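Local atomic coordinates of CurM Sulfotransferase (Moorea producta, PDB entry 4GBM), a protein that probably transfers a sulfonate group from PAPS to an intermediate of the curacin polyketide pathway, and is seen here with the spent cofactor adenosine-3'-5'-diphosphate. Residues N70-R75 with D109-N114; I160-H165 with H217-E222. The protein carries 2 engineered substitutions. One frame throughout, in Å; residues are numbered along the deposited sequence. Where two conformers were deposited one is given.

Contact 1 of 2, residues N70-R75 with D109-N114; sequences NTMKER and DLESQN. With SO4 (sulfate ion), chain Q.
The flat guanidinium of R75 turns its edge to E111 across this contact: NH1 comes within 4.3 Å of E111 OE2, longer than a salt bridge, and a water in the guanidinium plane joins the two. A sulfate, probably from the crystallisation liquor, meets the same group at its edge, its O1 bonded by both NH1 and NH2, while NE and NH2 are also held by the carbonyls of H65 and L64.

A Schellman motif and an N-cap meet here. N114, with positive phi, is the C-prime residue of the Schellman motif that closes helix 100-113, and T71 is the N-cap of helix 72-78, its OG1 accepting from E74 N. The side-chain amide of N114 ties the two ends together. With CG anti to the backbone N (chi1 -160°), its OD1 accepts from K73 N at 2.9 Å, the N-H...O angle 159°, and lies 3.1 Å from T71 CB; a water links N114 ND2 to T71 OG1.

The side chain of K73 crosses that of N114 at about a right angle and passes E111 O with its CG at 3.3 Å. M72 packs with L88, I117 and V120, its CE 4.5 Å from L110 CB. The K73 chain bends at its last torsion, where NZ donates to E111 O at 3.0 Å.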
loop_
_atom_site.group_PDB
_atom_site.type_symbol
_atom_site.label_atom_id
_atom_site.label_comp_id
_atom_site.label_asym_id
_atom_site.label_seq_id
_atom_site.Cartn_x
_atom_site.Cartn_y
_atom_site.Cartn_z
ATOM N N ASN A 70 9.043 -16.293 -2.685
ATOM C CA ASN A 70 9.434 -17.267 -1.668
ATOM C C ASN A 70 10.868 -17.089 -1.178
ATOM O O ASN A 70 11.150 -17.300 0.001
ATOM C CB ASN A 70 9.223 -18.700 -2.168
ATOM C CG ASN A 70 7.753 -19.053 -2.326
ATOM O OD1 ASN A 70 6.919 -18.690 -1.493
ATOM N ND2 ASN A 70 7.430 -19.766 -3.397
ATOM N N THR A 71 11.767 -16.718 -2.084
ATOM C CA THR A 71 13.193 -16.589 -1.760
ATOM C C THR A 71 13.774 -15.311 -2.354
ATOM O O THR A 71 13.218 -14.751 -3.295
ATOM C CB THR A 71 14.023 -17.766 -2.304
ATOM O OG1 THR A 71 14.019 -17.725 -3.737
ATOM C CG2 THR A 71 13.494 -19.109 -1.803
ATOM N N MET A 72 14.896 -14.856 -1.804
ATOM C CA MET A 72 15.526 -13.622 -2.268
ATOM C C MET A 72 16.098 -13.695 -3.688
ATOM O O MET A 72 16.137 -12.683 -4.384
ATOM C CB MET A 72 16.585 -13.139 -1.274
ATOM C CG MET A 72 15.992 -12.580 0.009
ATOM S SD MET A 72 14.961 -11.110 -0.259
ATOM C CE MET A 72 16.215 -9.838 -0.427
ATOM N N LYS A 73 16.536 -14.881 -4.112
ATOM C CA LYS A 73 16.976 -15.078 -5.499
ATOM C C LYS A 73 15.813 -14.975 -6.483
ATOM O O LYS A 73 15.952 -14.370 -7.548
ATOM C CB LYS A 73 17.707 -16.409 -5.680
ATOM C CG LYS A 73 19.210 -16.286 -5.560
ATOM C CD LYS A 73 19.919 -17.505 -6.124
ATOM C CE LYS A 73 21.424 -17.276 -6.213
ATOM N NZ LYS A 73 22.045 -17.068 -4.871
ATOM N N GLU A 74 14.675 -15.570 -6.126
ATOM C CA GLU A 74 13.445 -15.433 -6.912
ATOM C C GLU A 74 13.085 -13.961 -7.079
ATOM O O GLU A 74 12.791 -13.504 -8.184
ATOM C CB GLU A 74 12.277 -16.151 -6.235
ATOM C CG GLU A 74 12.182 -17.643 -6.480
ATOM C CD GLU A 74 10.903 -18.233 -5.902
ATOM O OE1 GLU A 74 10.826 -19.471 -5.773
ATOM O OE2 GLU A 74 9.976 -17.454 -5.571
ATOM N N ARG A 75 13.110 -13.229 -5.965
ATOM C CA ARG A 75 12.816 -11.800 -5.956
ATOM C C ARG A 75 13.767 -11.008 -6.859
ATOM O O ARG A 75 13.324 -10.188 -7.655
ATOM C CB ARG A 75 12.860 -11.258 -4.527
ATOM C CG ARG A 75 12.582 -9.769 -4.410
ATOM C CD ARG A 75 12.755 -9.303 -2.976
ATOM N NE ARG A 75 12.448 -7.885 -2.815
ATOM C CZ ARG A 75 13.333 -6.894 -2.936
ATOM N NH1 ARG A 75 14.605 -7.148 -3.240
ATOM N NH2 ARG A 75 12.945 -5.639 -2.760
ATOM N N ASP A 109 24.038 -9.778 -0.249
ATOM C CA ASP A 109 24.481 -10.915 0.555
ATOM C C ASP A 109 23.300 -11.828 0.889
ATOM O O ASP A 109 23.433 -13.057 0.876
ATOM C CB ASP A 109 25.175 -10.448 1.831
ATOM C CG ASP A 109 25.978 -11.554 2.481
ATOM O OD1 ASP A 109 27.137 -11.762 2.070
ATOM O OD2 ASP A 109 25.448 -12.224 3.393
ATOM N N LEU A 110 22.148 -11.225 1.177
ATOM C CA LEU A 110 20.930 -11.985 1.457
ATOM C C LEU A 110 20.503 -12.755 0.213
ATOM O O LEU A 110 20.035 -13.887 0.310
ATOM C CB LEU A 110 19.793 -11.061 1.922
ATOM C CG LEU A 110 20.071 -10.070 3.059
ATOM C CD1 LEU A 110 18.794 -9.312 3.435
ATOM C CD2 LEU A 110 20.697 -10.752 4.285
ATOM N N GLU A 111 20.674 -12.129 -0.950
ATOM C CA GLU A 111 20.367 -12.766 -2.233
ATOM C C GLU A 111 21.331 -13.913 -2.545
ATOM O O GLU A 111 20.910 -14.966 -3.031
ATOM C CB GLU A 111 20.373 -11.730 -3.362
ATOM C CG GLU A 111 19.273 -10.669 -3.219
ATOM C CD GLU A 111 19.432 -9.492 -4.173
ATOM O OE1 GLU A 111 20.566 -9.242 -4.642
ATOM O OE2 GLU A 111 18.414 -8.809 -4.447
ATOM N N SER A 112 22.616 -13.707 -2.253
ATOM C CA SER A 112 23.632 -14.721 -2.525
ATOM C C SER A 112 23.424 -15.976 -1.675
ATOM O O SER A 112 23.597 -17.098 -2.167
ATOM C CB SER A 112 25.043 -14.153 -2.334
ATOM O OG SER A 112 25.310 -13.880 -0.971
ATOM N N GLN A 113 23.048 -15.793 -0.410
ATOM C CA GLN A 113 22.755 -16.933 0.463
ATOM C C GLN A 113 21.370 -17.507 0.165
ATOM O O GLN A 113 21.052 -18.637 0.549
ATOM C CB GLN A 113 22.875 -16.560 1.943
ATOM C CG GLN A 113 22.860 -17.789 2.854
ATOM C CD GLN A 113 23.020 -17.471 4.325
ATOM O OE1 GLN A 113 22.943 -16.321 4.742
ATOM N NE2 GLN A 113 23.239 -18.506 5.123
ATOM N N ASN A 114 20.563 -16.716 -0.540
ATOM C CA ASN A 114 19.200 -17.076 -0.914
ATOM C C ASN A 114 18.288 -17.314 0.287
ATOM O O ASN A 114 17.642 -18.356 0.405
ATOM C CB ASN A 114 19.158 -18.249 -1.901
ATOM C CG ASN A 114 17.840 -18.322 -2.653
ATOM O OD1 ASN A 114 17.099 -17.340 -2.716
ATOM N ND2 ASN A 114 17.546 -19.478 -3.231
HETATM S S SO4 Q . 16.037 -3.019 -3.278
HETATM O O1 SO4 Q . 15.659 -4.235 -2.569
HETATM O O2 SO4 Q . 15.290 -2.994 -4.536
HETATM O O3 SO4 Q . 15.677 -1.845 -2.495
HETATM O O4 SO4 Q . 17.469 -3.089 -3.543
HETATM O O HOH W 1 15.345 -19.780 -5.123
HETATM O O HOH W 2 15.990 -9.675 -3.807
HETATM O O HOH W 3 17.419 -6.281 -4.749
#

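Contact 2 of 2, residues I160-H165 with H217-E222; sequences IYLVRH and HQIRYE. With A3P (adenosine-3'-5'-diphosphate), chain G.
I160 and I219 lie side by side on one face of two parallel strands, the CG2 of I160 3.6 Å from the CD1 of I219, and the CD1 of L162 reaches the CG2 of I219 at 3.9 Å. This is the tight part of the contact: helix 228-239 packs against the isoleucines, and the backbones are laced by an alternating ladder that ends with Y221 N donating to V163 O at 2.7 Å, almost straight at 177°. The other face is looser toward the edge of the sheet. There the exposed Q218 runs beside Y161 with its amide plane 85° from the ring, NE2 no nearer than 4.1 Å to CD2 of Y161. R220, held chiefly through NH1 to L306 O, gives Q218 OE1 a weak bond from NH2. One face of the Y161 ring carries V163 CG1, toward the rim; side chains of helix 189-208 also touch it, and its OH bonds to N201.

Beyond the strands, R164 extends alongside Y221, its CD over the ring face and its CZ 4.0 Å from the ring centroid in an off-centre cation-pi contact, the two planes 36° apart. NH1 of R164 donates to O2' of adenosine-3'-5'-diphosphate, and Y221 OH donates to its N3 at 2.7 Å. E222 OE2 accepts from H165 N on its syn side, and a water that takes the N-H of R164 NE donates to the same oxygen; OE1 bonds to Y308 OH. An alanine in place of R164 would probably cost the ribose O2' this donor and Y221 the cover on one face, leaving the ring freer to shift at the N3 edge of the adenine. These residues form part of the nucleotide site at the C-terminal end of the parallel sheet, as in the sulfotransferase fold of the P-loop NTPase clan.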
loop_
_atom_site.group_PDB
_atom_site.type_symbol
_atom_site.label_atom_id
_atom_site.label_comp_id
_atom_site.label_asym_id
_atom_site.label_seq_id
_atom_site.Cartn_x
_atom_site.Cartn_y
_atom_site.Cartn_z
ATOM N N ILE A 160 -5.559 -3.088 7.315
ATOM C CA ILE A 160 -6.248 -1.839 7.028
ATOM C C ILE A 160 -6.719 -1.901 5.582
ATOM O O ILE A 160 -5.896 -1.980 4.666
ATOM C CB ILE A 160 -5.310 -0.633 7.207
ATOM C CG1 ILE A 160 -4.737 -0.587 8.626
ATOM C CG2 ILE A 160 -6.039 0.676 6.865
ATOM C CD1 ILE A 160 -3.548 0.379 8.754
ATOM N N TYR A 161 -8.038 -1.859 5.383
ATOM C CA TYR A 161 -8.626 -1.916 4.051
ATOM C C TYR A 161 -8.984 -0.502 3.639
ATOM O O TYR A 161 -9.941 0.082 4.156
ATOM C CB TYR A 161 -9.855 -2.838 4.065
ATOM C CG TYR A 161 -10.637 -2.951 2.766
ATOM C CD1 TYR A 161 -10.048 -2.694 1.519
ATOM C CD2 TYR A 161 -11.969 -3.356 2.791
ATOM C CE1 TYR A 161 -10.788 -2.815 0.341
ATOM C CE2 TYR A 161 -12.716 -3.484 1.625
ATOM C CZ TYR A 161 -12.118 -3.219 0.405
ATOM O OH TYR A 161 -12.870 -3.333 -0.730
ATOM N N LEU A 162 -8.172 0.048 2.740
ATOM C CA LEU A 162 -8.345 1.412 2.242
ATOM C C LEU A 162 -9.110 1.377 0.924
ATOM O O LEU A 162 -8.704 0.689 -0.014
ATOM C CB LEU A 162 -6.973 2.074 2.065
ATOM C CG LEU A 162 -6.930 3.475 1.454
ATOM C CD1 LEU A 162 -7.651 4.517 2.321
ATOM C CD2 LEU A 162 -5.482 3.873 1.223
ATOM N N VAL A 163 -10.226 2.103 0.880
ATOM C CA VAL A 163 -11.091 2.157 -0.301
ATOM C C VAL A 163 -11.255 3.590 -0.804
ATOM O O VAL A 163 -11.215 4.537 -0.019
ATOM C CB VAL A 163 -12.495 1.522 -0.047
ATOM C CG1 VAL A 163 -12.382 0.048 0.283
ATOM C CG2 VAL A 163 -13.258 2.245 1.056
ATOM N N ARG A 164 -11.413 3.734 -2.118
ATOM C CA ARG A 164 -11.701 5.029 -2.732
ATOM C C ARG A 164 -12.781 4.843 -3.794
ATOM O O ARG A 164 -12.900 3.769 -4.374
ATOM C CB ARG A 164 -10.427 5.642 -3.328
ATOM C CG ARG A 164 -10.629 7.069 -3.830
ATOM C CD ARG A 164 -9.338 7.669 -4.308
ATOM N NE ARG A 164 -9.529 9.077 -4.649
ATOM C CZ ARG A 164 -8.596 9.833 -5.213
ATOM N NH1 ARG A 164 -7.426 9.300 -5.543
ATOM N NH2 ARG A 164 -8.836 11.115 -5.462
ATOM N N HIS A 165 -13.570 5.890 -4.034
ATOM C CA HIS A 165 -14.643 5.837 -5.010
ATOM C C HIS A 165 -14.107 5.356 -6.360
ATOM O O HIS A 165 -13.052 5.816 -6.807
ATOM C CB HIS A 165 -15.263 7.224 -5.171
ATOM C CG HIS A 165 -16.587 7.217 -5.869
ATOM N ND1 HIS A 165 -16.717 7.025 -7.231
ATOM C CD2 HIS A 165 -17.841 7.393 -5.391
ATOM C CE1 HIS A 165 -17.998 7.065 -7.556
ATOM N NE2 HIS A 165 -18.700 7.292 -6.459
ATOM N N HIS A 217 -9.951 -3.359 9.579
ATOM C CA HIS A 217 -10.472 -2.016 9.782
ATOM C C HIS A 217 -10.530 -1.306 8.444
ATOM O O HIS A 217 -9.524 -1.234 7.745
ATOM C CB HIS A 217 -9.517 -1.268 10.719
ATOM C CG HIS A 217 -9.974 0.100 11.111
ATOM N ND1 HIS A 217 -10.886 0.321 12.121
ATOM C CD2 HIS A 217 -9.612 1.322 10.654
ATOM C CE1 HIS A 217 -11.078 1.622 12.257
ATOM N NE2 HIS A 217 -10.322 2.251 11.376
ATOM N N GLN A 218 -11.697 -0.781 8.089
ATOM C CA GLN A 218 -11.845 -0.099 6.810
ATOM C C GLN A 218 -11.622 1.396 6.953
ATOM O O GLN A 218 -12.097 2.019 7.907
ATOM C CB GLN A 218 -13.235 -0.354 6.219
ATOM C CG GLN A 218 -13.374 0.094 4.763
ATOM C CD GLN A 218 -14.796 -0.034 4.247
ATOM O OE1 GLN A 218 -15.501 0.965 4.083
ATOM N NE2 GLN A 218 -15.226 -1.262 3.996
ATOM N N ILE A 219 -10.888 1.967 5.999
ATOM C CA ILE A 219 -10.732 3.414 5.885
ATOM C C ILE A 219 -11.171 3.847 4.493
ATOM O O ILE A 219 -10.736 3.279 3.500
ATOM C CB ILE A 219 -9.277 3.853 6.121
ATOM C CG1 ILE A 219 -8.883 3.581 7.581
ATOM C CG2 ILE A 219 -9.095 5.359 5.800
ATOM C CD1 ILE A 219 -7.441 3.884 7.892
ATOM N N ARG A 220 -12.043 4.847 4.434
ATOM C CA ARG A 220 -12.433 5.439 3.161
ATOM C C ARG A 220 -11.516 6.615 2.896
ATOM O O ARG A 220 -11.365 7.496 3.750
ATOM C CB ARG A 220 -13.891 5.885 3.205
ATOM C CG ARG A 220 -14.798 4.775 3.735
ATOM C CD ARG A 220 -16.227 5.242 3.941
ATOM N NE ARG A 220 -16.962 5.343 2.685
ATOM C CZ ARG A 220 -17.430 4.302 2.000
ATOM N NH1 ARG A 220 -18.096 4.516 0.876
ATOM N NH2 ARG A 220 -17.234 3.049 2.424
ATOM N N TYR A 221 -10.904 6.620 1.714
ATOM C CA TYR A 221 -10.028 7.719 1.306
ATOM C C TYR A 221 -10.692 9.075 1.524
ATOM O O TYR A 221 -10.050 10.042 1.969
ATOM C CB TYR A 221 -9.633 7.572 -0.171
ATOM C CG TYR A 221 -8.943 8.800 -0.706
ATOM C CD1 TYR A 221 -7.584 9.011 -0.477
ATOM C CD2 TYR A 221 -9.653 9.770 -1.409
ATOM C CE1 TYR A 221 -6.943 10.152 -0.949
ATOM C CE2 TYR A 221 -9.026 10.920 -1.891
ATOM C CZ TYR A 221 -7.675 11.103 -1.659
ATOM O OH TYR A 221 -7.071 12.237 -2.140
ATOM N N GLU A 222 -11.977 9.154 1.188
ATOM C CA GLU A 222 -12.690 10.423 1.261
ATOM C C GLU A 222 -12.746 10.936 2.701
ATOM O O GLU A 222 -12.566 12.132 2.932
ATOM C CB GLU A 222 -14.088 10.303 0.642
ATOM C CG GLU A 222 -14.089 9.999 -0.877
ATOM C CD GLU A 222 -13.775 8.547 -1.235
ATOM O OE1 GLU A 222 -13.826 7.651 -0.360
ATOM O OE2 GLU A 222 -13.478 8.313 -2.420
HETATM P P1 A3P G . -3.648 11.291 -8.306
HETATM O O1P A3P G . -3.488 10.563 -9.616
HETATM O O2P A3P G . -2.457 12.142 -7.943
HETATM O O3P A3P G . -4.979 11.974 -8.170
HETATM P P2 A3P G . -1.744 5.638 -4.250
HETATM O O4P A3P G . -2.585 4.553 -3.655
HETATM O O5P A3P G . -1.233 5.376 -5.638
HETATM O O6P A3P G . -0.685 6.143 -3.307
HETATM O "O5'" A3P G . -2.769 6.871 -4.464
HETATM C "C5'" A3P G . -2.347 8.006 -5.228
HETATM C "C4'" A3P G . -3.401 9.068 -5.035
HETATM O "O4'" A3P G . -3.314 9.564 -3.693
HETATM C "C3'" A3P G . -3.163 10.292 -5.897
HETATM O "O3'" A3P G . -3.673 10.079 -7.221
HETATM C "C2'" A3P G . -3.906 11.360 -5.103
HETATM O "O2'" A3P G . -5.281 11.423 -5.492
HETATM C "C1'" A3P G . -3.832 10.888 -3.655
HETATM N N9 A3P G . -2.903 11.749 -2.879
HETATM C C8 A3P G . -1.556 11.793 -2.956
HETATM N N7 A3P G . -1.045 12.730 -2.113
HETATM C C5 A3P G . -2.095 13.299 -1.486
HETATM C C6 A3P G . -2.292 14.356 -0.465
HETATM N N6 A3P G . -1.220 14.994 0.067
HETATM N N1 A3P G . -3.568 14.640 -0.091
HETATM C C2 A3P G . -4.640 13.995 -0.606
HETATM N N3 A3P G . -4.528 13.020 -1.533
HETATM C C4 A3P G . -3.308 12.647 -1.984
HETATM O O HOH W 4 -12.308 10.131 -4.138
#

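The two contacts sit at the periphery and nearer the middle of one sulfotransferase domain. Contact 1 joins two helix ends about 23 Å from the centre of the chain, whereas contact 2 lies about 11 Å from it, at one edge of the five-stranded parallel sheet. Their centres are about 34 Å apart, on opposite sides of the chain's centre, and their nearest atoms about 21 Å, so neither touches the other; along the chain contact 1 closes before contact 2 opens. Of the two, contact 2 reaches the nucleotide, supplying R164 and Y221 to the 20-residue pocket. Contact 1 holds an anion too, but that sulfate probably came from the crystallisation liquor.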